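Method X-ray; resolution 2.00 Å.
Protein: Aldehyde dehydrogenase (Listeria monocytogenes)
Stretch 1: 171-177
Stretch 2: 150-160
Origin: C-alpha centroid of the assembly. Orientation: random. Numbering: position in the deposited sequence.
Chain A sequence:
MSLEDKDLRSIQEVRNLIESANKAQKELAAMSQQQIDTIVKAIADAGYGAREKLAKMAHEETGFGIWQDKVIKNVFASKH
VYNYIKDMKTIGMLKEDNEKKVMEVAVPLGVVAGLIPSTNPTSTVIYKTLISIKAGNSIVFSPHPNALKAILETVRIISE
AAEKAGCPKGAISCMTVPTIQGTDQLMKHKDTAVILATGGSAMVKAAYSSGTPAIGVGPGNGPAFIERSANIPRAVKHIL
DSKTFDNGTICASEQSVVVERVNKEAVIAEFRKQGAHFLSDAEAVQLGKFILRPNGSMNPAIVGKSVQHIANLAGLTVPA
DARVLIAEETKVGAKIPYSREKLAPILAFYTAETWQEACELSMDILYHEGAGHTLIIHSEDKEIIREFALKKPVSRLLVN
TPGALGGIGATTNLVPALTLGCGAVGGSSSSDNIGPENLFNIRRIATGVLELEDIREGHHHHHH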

ATOM      1  N   ALA A 171       1.360 -21.631 -11.387  1.00 18.71           N
ATOM      2  CA  ALA A 171       1.738 -20.230 -11.175  1.00 16.55           C
ATOM      3  C   ALA A 171       0.739 -19.262 -11.769  1.00 18.50           C
ATOM      4  O   ALA A 171       0.637 -18.128 -11.315  1.00 16.25           O
ATOM      5  CB  ALA A 171       3.112 -19.955 -11.739  1.00 14.97           C
ATOM      6  N   ILE A 172       0.021 -19.696 -12.800  1.00 13.58           N
ATOM      7  CA  ILE A 172      -1.020 -18.859 -13.425  1.00 21.44           C
ATOM      8  C   ILE A 172      -2.298 -19.674 -13.515  1.00 21.93           C
ATOM      9  O   ILE A 172      -2.363 -20.662 -14.255  1.00 29.60           O
ATOM     10  CB  ILE A 172      -0.602 -18.363 -14.848  1.00 22.40           C
ATOM     11  CG1 ILE A 172       0.721 -17.586 -14.778  1.00 12.81           C
ATOM     12  CG2 ILE A 172      -1.735 -17.538 -15.486  1.00 16.62           C
ATOM     13  CD1 ILE A 172       1.518 -17.637 -16.038  1.00 16.09           C
ATOM     14  N   SER A 173      -3.300 -19.287 -12.742  1.00 18.70           N
ATOM     15  CA  SER A 173      -4.521 -20.071 -12.655  1.00 18.84           C
ATOM     16  C   SER A 173      -5.762 -19.198 -12.537  1.00 16.97           C
ATOM     17  O   SER A 173      -5.664 -17.982 -12.391  1.00 15.30           O
ATOM     18  CB  SER A 173      -4.434 -21.088 -11.498  1.00 24.24           C
ATOM     19  OG  SER A 173      -4.304 -20.433 -10.240  1.00 20.01           O
ATOM     20  N   CYS A 174      -6.928 -19.833 -12.583  1.00 14.99           N
ATOM     21  CA  CYS A 174      -8.192 -19.125 -12.551  1.00 24.35           C
ATOM     22  C   CYS A 174      -9.240 -20.039 -11.953  1.00 22.62           C
ATOM     23  O   CYS A 174      -9.270 -21.231 -12.283  1.00 18.50           O
ATOM     24  CB  CYS A 174      -8.598 -18.754 -13.990  1.00 31.58           C
ATOM     25  SG  CYS A 174     -10.024 -17.653 -14.179  1.00 17.32           S
ATOM     26  N   MET A 175     -10.077 -19.489 -11.067  1.00 16.40           N
ATOM     27  CA  MET A 175     -11.307 -20.157 -10.614  1.00 15.56           C
ATOM     28  C   MET A 175     -12.172 -20.528 -11.824  1.00 20.18           C
ATOM     29  O   MET A 175     -12.392 -19.701 -12.720  1.00 15.99           O
ATOM     30  CB  MET A 175     -12.120 -19.238  -9.694  1.00 19.10           C
ATOM     31  CG  MET A 175     -11.386 -18.726  -8.449  1.00 13.08           C
ATOM     32  SD  MET A 175     -12.232 -17.369  -7.636  1.00  9.21           S
ATOM     33  CE  MET A 175     -13.852 -18.106  -7.425  1.00  9.85           C
ATOM     34  N   THR A 176     -12.657 -21.766 -11.841  1.00 19.05           N
ATOM     35  CA  THR A 176     -13.467 -22.273 -12.945  1.00 21.18           C
ATOM     36  C   THR A 176     -14.954 -22.207 -12.616  1.00 25.95           C
ATOM     37  O   THR A 176     -15.803 -22.300 -13.513  1.00 24.78           O
ATOM     38  CB  THR A 176     -13.074 -23.713 -13.319  1.00 14.90           C
ATOM     39  OG1 THR A 176     -13.302 -24.584 -12.202  1.00 21.19           O
ATOM     40  CG2 THR A 176     -11.604 -23.770 -13.719  1.00 17.10           C
ATOM     41  N   VAL A 177     -15.242 -22.056 -11.321  1.00 23.96           N
ATOM     42  CA  VAL A 177     -16.594 -21.907 -10.777  1.00 25.91           C
ATOM     43  C   VAL A 177     -16.695 -20.569 -10.007  1.00 25.06           C
ATOM     44  O   VAL A 177     -16.260 -20.477  -8.846  1.00 27.00           O
ATOM     45  CB  VAL A 177     -16.955 -23.085  -9.812  1.00 29.88           C
ATOM     46  CG1 VAL A 177     -18.395 -22.963  -9.325  1.00 26.25           C
ATOM     47  CG2 VAL A 177     -16.728 -24.443 -10.465  1.00 26.43           C
TER
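Stretch 2 (150-160) AILETVRIISE

How does stretch 2 lie on stretch 1? It is helical throughout, one piece of a longer helix, and it runs nearly antiparallel to the short strand 172-174. The two N-to-C directions differ by 163°, with a signed crossing angle of -163°, and the axes approach to 8.2 Å. As the strand advances, its neighbours on the helix therefore step backward in sequence: Ile172 lies nearest Ser159, Ser173 nearest Val155 and Cys174 nearest Leu152, with CA-CA distances of 5.9, 6.5 and 6.5 Å.

What does Ile172 meet, the residue with the most surface covered? Its CA-to-CB bond points toward the helix, and its CG2 lies 4.3 Å from Val155 CG1. Ser159 sits closer: its OG is 3.7 Å from Ile172 CB and 3.1 Å from Ile172 O, within hydrogen-bonding reach of that carbonyl, though the proton has another possible acceptor. A water accepts from Ile172 N at 3.2 Å and also lies 3.5 Å from Ser159 OG, a weak contact, so polar links accompany the apolar packing at this end.

Where does Cys174 go? The extended backbone turns Ser173 away and brings Cys174 back toward the helix, with chi1 in t. Its SG is 3.8 Å from both Ile151 CG2 and Leu152 CD2, while its CB is 3.8 Å from Val155 CG2. Three helix side chains thus pack against one small residue from the helix side, and Val155 reaches both inward-pointing strand residues.

How does Leu152 cover as much surface as Cys174 when its CA-to-CB bond points sideways? The end of its side chain, in the m,t rotamer, comes nearer the strand. Besides the cysteine sulfur, Leu152 CD2 touches Met175 O at 3.8 Å and Thr176 CG2 at 3.9 Å, extending the contact beyond the strand.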

ATOM      1  N   ALA A 150     -14.083 -16.678 -21.695  1.00 14.06           N
ATOM      2  CA  ALA A 150     -13.040 -15.852 -22.305  1.00 15.59           C
ATOM      3  C   ALA A 150     -11.827 -15.692 -21.388  1.00 17.63           C
ATOM      4  O   ALA A 150     -10.676 -15.728 -21.844  1.00 15.72           O
ATOM      5  CB  ALA A 150     -13.616 -14.482 -22.685  1.00 16.94           C
ATOM      6  N   ILE A 151     -12.091 -15.533 -20.091  1.00 21.71           N
ATOM      7  CA  ILE A 151     -11.031 -15.394 -19.091  1.00 16.91           C
ATOM      8  C   ILE A 151     -10.265 -16.700 -18.953  1.00 11.77           C
ATOM      9  O   ILE A 151      -9.052 -16.693 -19.048  1.00 13.14           O
ATOM     10  CB  ILE A 151     -11.557 -14.900 -17.727  1.00 13.52           C
ATOM     11  CG1 ILE A 151     -12.104 -13.470 -17.855  1.00 17.81           C
ATOM     12  CG2 ILE A 151     -10.444 -14.848 -16.705  1.00 13.08           C
ATOM     13  CD1 ILE A 151     -13.015 -13.081 -16.735  1.00 13.54           C
ATOM     14  N   LEU A 152     -10.994 -17.799 -18.769  1.00 13.94           N
ATOM     15  CA  LEU A 152     -10.424 -19.138 -18.684  1.00 16.15           C
ATOM     16  C   LEU A 152      -9.559 -19.469 -19.879  1.00 19.20           C
ATOM     17  O   LEU A 152      -8.466 -19.994 -19.705  1.00 14.53           O
ATOM     18  CB  LEU A 152     -11.518 -20.203 -18.512  1.00 20.10           C
ATOM     19  CG  LEU A 152     -12.147 -20.423 -17.134  1.00 11.47           C
ATOM     20  CD1 LEU A 152     -13.173 -21.531 -17.224  1.00 18.10           C
ATOM     21  CD2 LEU A 152     -11.063 -20.776 -16.118  1.00 16.48           C
ATOM     22  N   GLU A 153     -10.029 -19.126 -21.082  1.00 18.35           N
ATOM     23  CA  GLU A 153      -9.259 -19.376 -22.308  1.00 20.96           C
ATOM     24  C   GLU A 153      -8.015 -18.492 -22.461  1.00 12.89           C
ATOM     25  O   GLU A 153      -6.983 -18.981 -22.911  1.00 17.96           O
ATOM     26  CB  GLU A 153     -10.159 -19.351 -23.559  1.00 19.69           C
ATOM     27  CG  GLU A 153      -9.428 -19.504 -24.899  1.00 16.98           C
ATOM     28  CD  GLU A 153      -8.853 -20.902 -25.137  1.00 25.97           C
ATOM     29  OE1 GLU A 153      -8.967 -21.781 -24.263  1.00 16.65           O
ATOM     30  OE2 GLU A 153      -8.282 -21.119 -26.217  1.00 20.66           O
ATOM     31  N   THR A 154      -8.102 -17.222 -22.056  1.00 14.79           N
ATOM     32  CA  THR A 154      -6.920 -16.340 -21.894  1.00 14.93           C
ATOM     33  C   THR A 154      -5.897 -16.936 -20.922  1.00 24.03           C
ATOM     34  O   THR A 154      -4.694 -16.963 -21.207  1.00 16.67           O
ATOM     35  CB  THR A 154      -7.303 -14.941 -21.339  1.00 21.60           C
ATOM     36  OG1 THR A 154      -8.424 -14.424 -22.060  1.00 16.25           O
ATOM     37  CG2 THR A 154      -6.135 -13.960 -21.438  1.00 15.92           C
ATOM     38  N   VAL A 155      -6.391 -17.405 -19.775  1.00 21.00           N
ATOM     39  CA  VAL A 155      -5.546 -18.043 -18.779  1.00 17.18           C
ATOM     40  C   VAL A 155      -4.914 -19.315 -19.340  1.00 15.08           C
ATOM     41  O   VAL A 155      -3.704 -19.493 -19.226  1.00 20.89           O
ATOM     42  CB  VAL A 155      -6.308 -18.315 -17.447  1.00 17.50           C
ATOM     43  CG1 VAL A 155      -5.500 -19.261 -16.529  1.00 19.48           C
ATOM     44  CG2 VAL A 155      -6.600 -17.008 -16.745  1.00 15.60           C
ATOM     45  N   ARG A 156      -5.718 -20.165 -19.977  1.00 21.12           N
ATOM     46  CA  ARG A 156      -5.213 -21.392 -20.607  1.00 11.79           C
ATOM     47  C   ARG A 156      -4.079 -21.116 -21.605  1.00 14.40           C
ATOM     48  O   ARG A 156      -3.037 -21.789 -21.570  1.00 18.21           O
ATOM     49  CB  ARG A 156      -6.350 -22.143 -21.306  1.00 14.02           C
ATOM     50  CG  ARG A 156      -6.001 -23.603 -21.662  1.00 25.79           C
ATOM     51  CD  ARG A 156      -6.951 -24.185 -22.688  1.00 19.34           C
ATOM     52  NE  ARG A 156      -6.880 -23.494 -23.981  1.00 22.56           N
ATOM     53  CZ  ARG A 156      -6.033 -23.791 -24.962  1.00 20.19           C
ATOM     54  NH1 ARG A 156      -5.156 -24.785 -24.821  1.00 31.95           N
ATOM     55  NH2 ARG A 156      -6.062 -23.098 -26.096  1.00 20.81           N
ATOM     56  N   ILE A 157      -4.282 -20.114 -22.465  1.00 17.66           N
ATOM     57  CA  ILE A 157      -3.330 -19.761 -23.531  1.00 13.73           C
ATOM     58  C   ILE A 157      -1.994 -19.219 -23.007  1.00 12.21           C
ATOM     59  O   ILE A 157      -0.935 -19.700 -23.404  1.00 20.89           O
ATOM     60  CB  ILE A 157      -3.956 -18.784 -24.578  1.00 23.45           C
ATOM     61  CG1 ILE A 157      -4.921 -19.543 -25.498  1.00 29.30           C
ATOM     62  CG2 ILE A 157      -2.882 -18.081 -25.420  1.00 13.03           C
ATOM     63  CD1 ILE A 157      -5.749 -18.640 -26.407  1.00 18.80           C
ATOM     64  N   ILE A 158      -2.034 -18.231 -22.117  1.00 20.42           N
ATOM     65  CA  ILE A 158      -0.787 -17.595 -21.666  1.00 15.90           C
ATOM     66  C   ILE A 158      -0.003 -18.477 -20.679  1.00 20.90           C
ATOM     67  O   ILE A 158       1.215 -18.350 -20.565  1.00 16.13           O
ATOM     68  CB  ILE A 158      -1.015 -16.136 -21.147  1.00 17.11           C
ATOM     69  CG1 ILE A 158      -1.790 -16.134 -19.833  1.00 17.67           C
ATOM     70  CG2 ILE A 158      -1.707 -15.268 -22.246  1.00 15.67           C
ATOM     71  CD1 ILE A 158      -2.163 -14.744 -19.341  1.00 19.45           C
ATOM     72  N   SER A 159      -0.731 -19.387 -20.021  1.00 19.78           N
ATOM     73  CA  SER A 159      -0.221 -20.335 -19.040  1.00 24.34           C
ATOM     74  C   SER A 159       0.644 -21.383 -19.728  1.00 21.40           C
ATOM     75  O   SER A 159       1.744 -21.674 -19.284  1.00 15.73           O
ATOM     76  CB  SER A 159      -1.393 -21.037 -18.348  1.00 16.95           C
ATOM     77  OG  SER A 159      -1.097 -21.371 -17.007  1.00 28.78           O
ATOM     78  N   GLU A 160       0.130 -21.941 -20.821  1.00 16.03           N
ATOM     79  CA  GLU A 160       0.848 -22.922 -21.606  1.00 19.76           C
ATOM     80  C   GLU A 160       2.137 -22.368 -22.215  1.00 15.54           C
ATOM     81  O   GLU A 160       3.141 -23.070 -22.240  1.00 18.71           O
ATOM     82  CB  GLU A 160      -0.059 -23.523 -22.681  1.00 23.62           C
ATOM     83  CG  GLU A 160      -1.088 -24.507 -22.135  1.00 31.23           C
ATOM     84  CD  GLU A 160      -2.138 -24.916 -23.170  1.00 41.43           C
ATOM     85  OE1 GLU A 160      -3.181 -25.470 -22.755  1.00 21.21           O
ATOM     86  OE2 GLU A 160      -1.926 -24.684 -24.388  1.00 34.59           O
TER
HETATM   87  O   HOH W   1       1.558 -21.601 -14.792  1.00 12.94           O